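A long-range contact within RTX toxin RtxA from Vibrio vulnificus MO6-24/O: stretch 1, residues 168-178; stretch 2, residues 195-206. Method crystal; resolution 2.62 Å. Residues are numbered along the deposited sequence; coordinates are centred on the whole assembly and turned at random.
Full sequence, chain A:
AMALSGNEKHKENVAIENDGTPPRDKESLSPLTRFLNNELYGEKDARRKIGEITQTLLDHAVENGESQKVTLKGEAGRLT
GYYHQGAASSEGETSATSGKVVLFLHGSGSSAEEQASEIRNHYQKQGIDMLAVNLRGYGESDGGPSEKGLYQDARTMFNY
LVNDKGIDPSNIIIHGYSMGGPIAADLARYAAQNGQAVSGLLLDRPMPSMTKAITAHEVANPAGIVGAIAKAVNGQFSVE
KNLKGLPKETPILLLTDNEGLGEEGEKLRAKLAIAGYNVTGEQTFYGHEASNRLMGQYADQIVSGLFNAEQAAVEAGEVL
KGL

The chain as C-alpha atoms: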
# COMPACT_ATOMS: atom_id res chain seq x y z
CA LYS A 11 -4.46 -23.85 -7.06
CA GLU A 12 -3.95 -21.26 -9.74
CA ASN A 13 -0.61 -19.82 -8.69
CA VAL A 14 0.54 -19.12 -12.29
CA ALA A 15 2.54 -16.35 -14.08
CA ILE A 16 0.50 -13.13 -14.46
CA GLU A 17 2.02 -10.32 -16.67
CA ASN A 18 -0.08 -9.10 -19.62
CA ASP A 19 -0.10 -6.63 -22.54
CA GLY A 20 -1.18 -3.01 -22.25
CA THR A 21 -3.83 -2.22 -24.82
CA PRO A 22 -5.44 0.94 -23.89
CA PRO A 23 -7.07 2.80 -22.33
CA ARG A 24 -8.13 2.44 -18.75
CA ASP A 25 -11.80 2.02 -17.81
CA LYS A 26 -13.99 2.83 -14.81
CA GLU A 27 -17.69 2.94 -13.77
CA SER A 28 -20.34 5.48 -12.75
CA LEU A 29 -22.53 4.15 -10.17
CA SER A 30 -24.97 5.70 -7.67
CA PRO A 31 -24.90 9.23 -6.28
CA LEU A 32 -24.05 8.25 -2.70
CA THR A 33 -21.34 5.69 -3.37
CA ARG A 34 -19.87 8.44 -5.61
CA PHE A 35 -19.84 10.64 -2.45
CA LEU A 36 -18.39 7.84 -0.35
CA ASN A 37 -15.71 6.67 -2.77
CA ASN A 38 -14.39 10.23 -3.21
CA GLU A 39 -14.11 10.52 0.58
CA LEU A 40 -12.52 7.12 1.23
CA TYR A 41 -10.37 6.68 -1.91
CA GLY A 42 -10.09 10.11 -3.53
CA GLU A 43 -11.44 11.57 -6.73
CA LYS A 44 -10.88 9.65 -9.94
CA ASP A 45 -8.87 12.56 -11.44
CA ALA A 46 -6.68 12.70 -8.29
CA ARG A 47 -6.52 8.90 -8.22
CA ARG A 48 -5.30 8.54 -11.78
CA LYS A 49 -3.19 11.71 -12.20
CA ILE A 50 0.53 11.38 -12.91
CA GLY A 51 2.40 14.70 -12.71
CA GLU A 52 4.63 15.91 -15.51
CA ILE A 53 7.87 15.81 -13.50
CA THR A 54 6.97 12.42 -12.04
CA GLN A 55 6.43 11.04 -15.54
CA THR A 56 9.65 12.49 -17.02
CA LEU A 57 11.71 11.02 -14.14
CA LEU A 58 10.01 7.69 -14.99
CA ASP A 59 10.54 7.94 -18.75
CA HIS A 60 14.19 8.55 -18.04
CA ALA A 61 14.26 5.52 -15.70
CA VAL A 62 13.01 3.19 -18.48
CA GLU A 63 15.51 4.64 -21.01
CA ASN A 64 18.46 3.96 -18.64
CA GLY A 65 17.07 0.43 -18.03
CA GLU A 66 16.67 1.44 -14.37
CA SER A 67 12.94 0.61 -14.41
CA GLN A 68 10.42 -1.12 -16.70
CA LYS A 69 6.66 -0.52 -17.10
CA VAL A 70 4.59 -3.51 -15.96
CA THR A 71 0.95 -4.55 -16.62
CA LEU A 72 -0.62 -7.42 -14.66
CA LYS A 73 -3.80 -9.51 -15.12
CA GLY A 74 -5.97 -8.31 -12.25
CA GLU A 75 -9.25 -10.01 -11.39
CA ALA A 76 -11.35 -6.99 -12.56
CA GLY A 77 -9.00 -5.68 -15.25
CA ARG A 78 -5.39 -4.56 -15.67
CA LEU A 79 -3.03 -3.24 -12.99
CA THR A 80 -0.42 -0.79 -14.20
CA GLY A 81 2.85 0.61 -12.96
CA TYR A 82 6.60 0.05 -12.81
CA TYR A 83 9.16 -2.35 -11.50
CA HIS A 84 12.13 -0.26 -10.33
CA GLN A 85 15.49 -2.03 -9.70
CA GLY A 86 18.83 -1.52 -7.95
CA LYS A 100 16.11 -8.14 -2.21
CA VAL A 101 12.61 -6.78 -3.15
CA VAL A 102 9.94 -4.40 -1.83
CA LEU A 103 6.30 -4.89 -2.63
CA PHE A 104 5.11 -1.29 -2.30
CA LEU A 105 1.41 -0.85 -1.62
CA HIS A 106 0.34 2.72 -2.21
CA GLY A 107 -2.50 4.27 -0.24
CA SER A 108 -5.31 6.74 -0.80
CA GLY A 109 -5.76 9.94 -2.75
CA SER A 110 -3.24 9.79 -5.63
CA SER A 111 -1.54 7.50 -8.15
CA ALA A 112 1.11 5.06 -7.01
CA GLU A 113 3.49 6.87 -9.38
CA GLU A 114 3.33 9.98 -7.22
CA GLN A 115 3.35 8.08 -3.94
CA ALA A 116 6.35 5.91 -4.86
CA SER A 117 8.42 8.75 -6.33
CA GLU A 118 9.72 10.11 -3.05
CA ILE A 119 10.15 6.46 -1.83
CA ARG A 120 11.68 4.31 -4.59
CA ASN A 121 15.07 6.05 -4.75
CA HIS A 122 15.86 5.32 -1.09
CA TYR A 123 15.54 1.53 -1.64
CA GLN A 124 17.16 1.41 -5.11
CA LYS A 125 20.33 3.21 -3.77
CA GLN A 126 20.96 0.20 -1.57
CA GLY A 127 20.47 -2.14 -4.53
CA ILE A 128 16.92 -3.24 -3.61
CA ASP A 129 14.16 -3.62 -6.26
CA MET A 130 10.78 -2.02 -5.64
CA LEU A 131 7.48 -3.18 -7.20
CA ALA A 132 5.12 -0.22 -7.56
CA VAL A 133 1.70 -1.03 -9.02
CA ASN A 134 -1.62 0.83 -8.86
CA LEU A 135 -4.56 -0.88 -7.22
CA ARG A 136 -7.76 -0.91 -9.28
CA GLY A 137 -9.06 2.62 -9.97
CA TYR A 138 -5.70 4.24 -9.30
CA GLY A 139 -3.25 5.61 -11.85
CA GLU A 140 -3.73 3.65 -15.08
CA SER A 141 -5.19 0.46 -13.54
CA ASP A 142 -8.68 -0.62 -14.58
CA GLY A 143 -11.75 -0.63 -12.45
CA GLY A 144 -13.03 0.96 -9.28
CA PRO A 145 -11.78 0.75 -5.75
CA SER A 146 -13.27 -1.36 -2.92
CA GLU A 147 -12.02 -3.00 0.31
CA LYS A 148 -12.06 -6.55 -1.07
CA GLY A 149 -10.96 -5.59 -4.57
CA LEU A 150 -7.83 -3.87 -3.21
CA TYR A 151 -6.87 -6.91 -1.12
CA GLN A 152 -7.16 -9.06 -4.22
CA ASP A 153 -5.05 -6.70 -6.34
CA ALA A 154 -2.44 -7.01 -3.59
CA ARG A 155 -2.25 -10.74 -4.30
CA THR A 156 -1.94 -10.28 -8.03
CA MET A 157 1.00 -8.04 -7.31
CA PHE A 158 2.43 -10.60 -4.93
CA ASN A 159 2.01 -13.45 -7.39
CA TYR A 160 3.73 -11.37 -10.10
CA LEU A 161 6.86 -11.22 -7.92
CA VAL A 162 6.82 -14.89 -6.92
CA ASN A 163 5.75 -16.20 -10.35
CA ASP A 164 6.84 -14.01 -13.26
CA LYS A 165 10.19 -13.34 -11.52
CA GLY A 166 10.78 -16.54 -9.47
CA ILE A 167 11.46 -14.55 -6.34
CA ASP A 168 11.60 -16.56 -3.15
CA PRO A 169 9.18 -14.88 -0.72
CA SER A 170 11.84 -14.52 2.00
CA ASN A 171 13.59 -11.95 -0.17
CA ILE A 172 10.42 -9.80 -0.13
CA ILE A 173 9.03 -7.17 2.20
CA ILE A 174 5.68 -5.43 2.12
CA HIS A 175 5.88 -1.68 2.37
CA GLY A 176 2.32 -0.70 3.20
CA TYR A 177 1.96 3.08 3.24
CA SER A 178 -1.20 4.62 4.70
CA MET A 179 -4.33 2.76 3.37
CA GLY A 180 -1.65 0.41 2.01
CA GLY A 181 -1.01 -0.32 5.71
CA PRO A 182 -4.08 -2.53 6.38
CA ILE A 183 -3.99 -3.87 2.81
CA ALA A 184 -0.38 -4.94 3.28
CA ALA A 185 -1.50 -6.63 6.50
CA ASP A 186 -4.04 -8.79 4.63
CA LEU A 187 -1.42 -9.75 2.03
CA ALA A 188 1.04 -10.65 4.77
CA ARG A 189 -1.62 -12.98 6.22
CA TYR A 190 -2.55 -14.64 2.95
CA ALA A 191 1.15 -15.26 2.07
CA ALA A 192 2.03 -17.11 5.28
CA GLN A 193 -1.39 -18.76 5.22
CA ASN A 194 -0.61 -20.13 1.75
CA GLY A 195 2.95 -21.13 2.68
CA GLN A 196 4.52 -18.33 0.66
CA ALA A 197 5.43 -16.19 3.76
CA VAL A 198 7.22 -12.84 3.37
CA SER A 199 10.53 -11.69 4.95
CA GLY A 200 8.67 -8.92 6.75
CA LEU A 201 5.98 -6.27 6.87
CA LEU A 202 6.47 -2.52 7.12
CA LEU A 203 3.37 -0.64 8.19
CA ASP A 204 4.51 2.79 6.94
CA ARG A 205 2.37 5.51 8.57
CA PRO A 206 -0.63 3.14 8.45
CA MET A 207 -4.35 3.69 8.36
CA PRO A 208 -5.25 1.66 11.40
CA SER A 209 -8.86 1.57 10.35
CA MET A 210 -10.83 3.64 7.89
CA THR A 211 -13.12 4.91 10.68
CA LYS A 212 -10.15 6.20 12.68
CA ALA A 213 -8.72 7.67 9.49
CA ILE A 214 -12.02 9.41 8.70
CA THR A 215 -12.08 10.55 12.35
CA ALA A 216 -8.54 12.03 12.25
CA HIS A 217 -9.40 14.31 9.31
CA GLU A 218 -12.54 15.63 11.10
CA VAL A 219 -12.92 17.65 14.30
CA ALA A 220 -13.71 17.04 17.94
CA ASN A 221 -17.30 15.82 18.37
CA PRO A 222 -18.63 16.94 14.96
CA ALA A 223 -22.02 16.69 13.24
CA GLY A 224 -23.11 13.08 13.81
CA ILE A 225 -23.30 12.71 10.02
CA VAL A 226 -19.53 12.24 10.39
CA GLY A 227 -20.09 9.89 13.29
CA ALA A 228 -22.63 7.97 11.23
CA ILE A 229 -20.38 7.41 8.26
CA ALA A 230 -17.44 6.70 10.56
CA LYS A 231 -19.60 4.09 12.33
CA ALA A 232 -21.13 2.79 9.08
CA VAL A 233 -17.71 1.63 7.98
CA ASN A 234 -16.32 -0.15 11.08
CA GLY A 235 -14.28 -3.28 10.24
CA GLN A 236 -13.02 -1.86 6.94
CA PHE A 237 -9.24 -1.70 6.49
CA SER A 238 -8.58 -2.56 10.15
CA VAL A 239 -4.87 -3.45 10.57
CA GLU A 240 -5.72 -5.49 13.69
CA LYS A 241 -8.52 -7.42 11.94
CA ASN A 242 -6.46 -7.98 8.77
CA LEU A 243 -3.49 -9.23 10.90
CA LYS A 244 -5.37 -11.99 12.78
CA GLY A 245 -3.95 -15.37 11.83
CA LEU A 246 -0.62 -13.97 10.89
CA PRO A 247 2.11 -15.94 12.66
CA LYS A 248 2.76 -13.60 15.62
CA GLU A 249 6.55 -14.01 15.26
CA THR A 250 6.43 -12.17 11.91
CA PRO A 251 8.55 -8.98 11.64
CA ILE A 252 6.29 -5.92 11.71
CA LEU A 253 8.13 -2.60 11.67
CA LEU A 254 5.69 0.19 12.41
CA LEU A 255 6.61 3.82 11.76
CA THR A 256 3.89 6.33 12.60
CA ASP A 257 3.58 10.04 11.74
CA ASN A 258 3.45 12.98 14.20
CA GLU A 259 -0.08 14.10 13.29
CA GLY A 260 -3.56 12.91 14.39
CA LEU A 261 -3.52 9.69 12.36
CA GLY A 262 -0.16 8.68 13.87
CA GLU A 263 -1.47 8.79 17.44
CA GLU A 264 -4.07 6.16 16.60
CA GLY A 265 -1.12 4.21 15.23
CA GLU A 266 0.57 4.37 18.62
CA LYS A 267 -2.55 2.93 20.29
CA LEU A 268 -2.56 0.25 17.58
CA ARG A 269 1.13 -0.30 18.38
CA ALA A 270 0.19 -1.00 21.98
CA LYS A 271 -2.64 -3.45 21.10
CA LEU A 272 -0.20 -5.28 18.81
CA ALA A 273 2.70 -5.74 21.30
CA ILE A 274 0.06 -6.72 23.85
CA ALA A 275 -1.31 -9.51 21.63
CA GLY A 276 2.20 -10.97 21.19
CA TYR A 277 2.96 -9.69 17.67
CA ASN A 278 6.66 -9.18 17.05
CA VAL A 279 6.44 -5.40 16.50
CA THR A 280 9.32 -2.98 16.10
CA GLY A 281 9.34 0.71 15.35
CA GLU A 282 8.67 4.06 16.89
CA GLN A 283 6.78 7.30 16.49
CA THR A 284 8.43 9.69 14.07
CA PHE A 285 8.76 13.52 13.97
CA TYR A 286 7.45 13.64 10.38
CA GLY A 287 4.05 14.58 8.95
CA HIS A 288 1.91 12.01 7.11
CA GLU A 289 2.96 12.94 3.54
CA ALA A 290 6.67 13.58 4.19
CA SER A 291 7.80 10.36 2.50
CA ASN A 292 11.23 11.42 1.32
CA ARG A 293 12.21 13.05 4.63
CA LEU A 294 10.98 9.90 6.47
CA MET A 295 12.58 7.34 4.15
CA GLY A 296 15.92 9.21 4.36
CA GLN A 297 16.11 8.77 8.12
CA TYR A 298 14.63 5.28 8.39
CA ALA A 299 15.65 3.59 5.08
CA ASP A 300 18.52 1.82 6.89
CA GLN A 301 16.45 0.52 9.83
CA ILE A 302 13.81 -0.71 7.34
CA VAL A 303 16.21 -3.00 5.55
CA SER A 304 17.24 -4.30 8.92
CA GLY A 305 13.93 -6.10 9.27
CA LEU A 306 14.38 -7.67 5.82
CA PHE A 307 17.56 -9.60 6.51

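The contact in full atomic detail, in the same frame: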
# COMPACT_ATOMS: atom_id res chain seq x y z
N ASP A 168 11.94 -15.90 -4.40
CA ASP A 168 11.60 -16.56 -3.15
C ASP A 168 10.99 -15.52 -2.21
O ASP A 168 11.50 -14.40 -2.12
CB ASP A 168 12.81 -17.22 -2.50
CG ASP A 168 12.41 -18.26 -1.46
OD1 ASP A 168 11.86 -17.88 -0.41
OD2 ASP A 168 12.62 -19.47 -1.71
N PRO A 169 9.88 -15.87 -1.54
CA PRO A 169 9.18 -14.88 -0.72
C PRO A 169 9.98 -14.29 0.44
O PRO A 169 9.69 -13.18 0.88
CB PRO A 169 7.98 -15.67 -0.18
CG PRO A 169 7.69 -16.66 -1.24
CD PRO A 169 9.02 -17.04 -1.82
N SER A 170 10.98 -15.02 0.92
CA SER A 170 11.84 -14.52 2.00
C SER A 170 12.99 -13.64 1.49
O SER A 170 13.95 -13.39 2.21
CB SER A 170 12.36 -15.68 2.86
OG SER A 170 11.36 -16.11 3.79
N ASN A 171 12.85 -13.13 0.27
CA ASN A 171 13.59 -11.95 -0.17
C ASN A 171 12.69 -10.71 -0.31
O ASN A 171 13.15 -9.65 -0.75
CB ASN A 171 14.26 -12.22 -1.51
CG ASN A 171 15.41 -13.18 -1.38
OD1 ASN A 171 15.30 -14.21 -0.71
ND2 ASN A 171 16.53 -12.86 -2.02
N ILE A 172 11.41 -10.86 0.06
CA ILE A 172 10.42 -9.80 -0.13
C ILE A 172 10.05 -9.14 1.19
O ILE A 172 9.98 -9.81 2.22
CB ILE A 172 9.12 -10.32 -0.80
CG1 ILE A 172 9.44 -10.95 -2.16
CG2 ILE A 172 8.11 -9.19 -0.98
CD1 ILE A 172 8.30 -11.77 -2.74
N ILE A 173 9.80 -7.84 1.14
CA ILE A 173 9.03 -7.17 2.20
C ILE A 173 7.86 -6.38 1.63
O ILE A 173 7.81 -6.03 0.43
CB ILE A 173 9.90 -6.23 3.07
CG1 ILE A 173 10.73 -5.28 2.19
CG2 ILE A 173 10.78 -7.06 3.99
CD1 ILE A 173 11.35 -4.12 2.94
N ILE A 174 6.90 -6.11 2.51
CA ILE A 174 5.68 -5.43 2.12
C ILE A 174 5.71 -4.07 2.77
O ILE A 174 5.65 -3.95 3.99
CB ILE A 174 4.41 -6.24 2.49
CG1 ILE A 174 4.50 -7.65 1.90
CG2 ILE A 174 3.18 -5.56 1.93
CD1 ILE A 174 3.47 -8.63 2.42
N HIS A 175 5.93 -3.07 1.94
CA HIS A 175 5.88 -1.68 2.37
C HIS A 175 4.46 -1.21 2.16
O HIS A 175 4.05 -0.93 1.03
CB HIS A 175 6.86 -0.83 1.54
CG HIS A 175 7.02 0.57 2.03
ND1 HIS A 175 8.14 1.33 1.78
CD2 HIS A 175 6.20 1.36 2.78
CE1 HIS A 175 8.01 2.51 2.34
NE2 HIS A 175 6.84 2.56 2.95
N GLY A 176 3.71 -1.17 3.24
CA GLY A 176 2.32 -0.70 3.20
C GLY A 176 2.20 0.70 3.74
O GLY A 176 2.23 0.91 4.96
N TYR A 177 2.12 1.68 2.85
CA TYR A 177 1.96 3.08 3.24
C TYR A 177 0.46 3.22 3.49
O TYR A 177 -0.35 2.64 2.77
CB TYR A 177 2.63 4.01 2.21
CG TYR A 177 2.31 5.50 2.33
CD1 TYR A 177 2.64 6.23 3.48
CD2 TYR A 177 1.76 6.19 1.27
CE1 TYR A 177 2.34 7.57 3.58
CE2 TYR A 177 1.47 7.54 1.36
CZ TYR A 177 1.77 8.22 2.52
OH TYR A 177 1.49 9.56 2.60
N SER A 178 0.10 3.96 4.54
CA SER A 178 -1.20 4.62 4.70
C SER A 178 -2.33 3.58 4.56
O SER A 178 -2.26 2.55 5.24
CB SER A 178 -1.32 5.78 3.70
OG SER A 178 -2.32 6.69 4.11
N GLY A 195 1.54 -20.72 2.67
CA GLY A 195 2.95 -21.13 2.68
C GLY A 195 3.84 -20.45 1.66
O GLY A 195 4.72 -21.09 1.08
N GLN A 196 3.60 -19.16 1.43
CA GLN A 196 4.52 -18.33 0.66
C GLN A 196 5.00 -17.12 1.49
O GLN A 196 5.26 -16.06 0.93
CB GLN A 196 3.88 -17.83 -0.65
CG GLN A 196 2.91 -18.76 -1.36
CD GLN A 196 2.49 -18.21 -2.73
OE1 GLN A 196 3.33 -17.80 -3.53
NE2 GLN A 196 1.18 -18.18 -2.99
N ALA A 197 5.15 -17.30 2.80
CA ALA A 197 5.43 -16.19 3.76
C ALA A 197 6.57 -15.22 3.38
O ALA A 197 7.58 -15.59 2.80
CB ALA A 197 5.68 -16.75 5.16
N VAL A 198 6.41 -13.97 3.82
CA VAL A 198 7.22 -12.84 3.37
C VAL A 198 8.31 -12.55 4.42
O VAL A 198 8.15 -12.94 5.57
CB VAL A 198 6.31 -11.60 3.12
CG1 VAL A 198 5.88 -10.94 4.43
CG2 VAL A 198 6.97 -10.61 2.18
N SER A 199 9.42 -11.93 4.01
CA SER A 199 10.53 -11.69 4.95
C SER A 199 10.21 -10.65 6.01
O SER A 199 10.86 -10.60 7.05
CB SER A 199 11.81 -11.29 4.23
OG SER A 199 12.91 -11.31 5.12
N GLY A 200 9.23 -9.79 5.72
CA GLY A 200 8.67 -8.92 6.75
C GLY A 200 7.73 -7.85 6.25
O GLY A 200 7.70 -7.53 5.06
N LEU A 201 6.99 -7.27 7.18
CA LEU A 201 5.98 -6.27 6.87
C LEU A 201 6.40 -4.94 7.45
O LEU A 201 6.65 -4.84 8.65
CB LEU A 201 4.64 -6.68 7.49
CG LEU A 201 3.59 -5.57 7.59
CD1 LEU A 201 3.19 -5.07 6.21
CD2 LEU A 201 2.38 -6.02 8.38
N LEU A 202 6.40 -3.91 6.62
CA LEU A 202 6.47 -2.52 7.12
C LEU A 202 5.12 -1.85 6.99
O LEU A 202 4.66 -1.58 5.89
CB LEU A 202 7.52 -1.70 6.35
CG LEU A 202 7.39 -0.18 6.44
CD1 LEU A 202 7.53 0.29 7.88
CD2 LEU A 202 8.38 0.53 5.55
N LEU A 203 4.51 -1.55 8.13
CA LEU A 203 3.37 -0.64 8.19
C LEU A 203 3.86 0.81 8.24
O LEU A 203 4.14 1.35 9.31
CB LEU A 203 2.51 -0.96 9.42
CG LEU A 203 1.91 -2.38 9.51
CD1 LEU A 203 1.30 -2.64 10.88
CD2 LEU A 203 0.87 -2.62 8.42
N ASP A 204 3.99 1.42 7.06
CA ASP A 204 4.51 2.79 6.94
C ASP A 204 3.38 3.79 7.15
O ASP A 204 2.56 3.97 6.27
CB ASP A 204 5.15 2.98 5.54
CG ASP A 204 5.65 4.42 5.29
OD1 ASP A 204 5.71 5.22 6.25
OD2 ASP A 204 6.01 4.75 4.12
N ARG A 205 3.36 4.45 8.30
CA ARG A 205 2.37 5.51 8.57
C ARG A 205 0.95 5.00 8.24
O ARG A 205 0.22 5.65 7.49
CB ARG A 205 2.67 6.77 7.75
CG ARG A 205 4.03 7.39 8.04
CD ARG A 205 4.44 8.40 6.96
NE ARG A 205 5.01 7.75 5.78
CZ ARG A 205 5.31 8.37 4.63
NH1 ARG A 205 5.12 9.67 4.49
NH2 ARG A 205 5.79 7.67 3.60
N PRO A 206 0.58 3.84 8.81
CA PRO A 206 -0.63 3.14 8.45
C PRO A 206 -1.92 3.90 8.69
O PRO A 206 -1.98 4.79 9.53
CB PRO A 206 -0.61 1.94 9.39
CG PRO A 206 0.07 2.47 10.59
CD PRO A 206 1.21 3.22 9.98

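Each stretch contributes one strand to a parallel pair; the strand axes come within 4.7 Å and differ by 15° in direction. Together the two stretches bury 872 Å².

The backbone ladder satisfies donors and acceptors in turn. Ile-174 N donates to Gly-200 O (3.0 Å), and Ile-174 O accepts from Leu-202 N (2.7 Å). Gly-176 repeats the pattern: its N donates to Leu-202 O (2.8 Å) and its O accepts from Asp-204 N (2.8 Å). Ser-178 N then donates to Asp-204 O (3.0 Å). Before the ladder, Ser-199 N donates to Ile-172 O (2.8 Å) and makes a weak bond to Pro-169 O (3.4 Å). Pro-169 O also accepts from Ile-172 N (3.0 Å), within its own stretch.

His-175, Leu-202 and Asp-204 share one face of the sheet. His-175 has chi1 t, and its NE2 donates to Asp-204 OD2 at 2.6 Å, nearly straight at 172°. Leu-202 CD2 lies 3.6 Å from the centroid of the His-175 ring, over its face, so the ring has an apolar contact there and a polar one at its edge.

The buried carboxylate of Asp-204 has a second partner. Arg-205 NE donates to Asp-204 OD1 (2.7 Å) in a salt bridge, and Arg-205 NH2 donates to Asp-204 OD2 (3.0 Å). OD2 therefore accepts from both histidine and arginine. Tyr-177 CE1 lies over one face of the guanidinium, 3.3 Å from Arg-205 CZ. Tyr-177 OH is hydrogen-bonded elsewhere in the structure.

Branched apolar side chains fill space near the start of the ladder. Val-198 CG2 lies 3.6 Å from Ile-172 CG2 and 3.9 Å from Ile-174 CG1. Ile-174 CB meets Leu-201 CD1 at 4.1 Å. These buried groups need no polar partner.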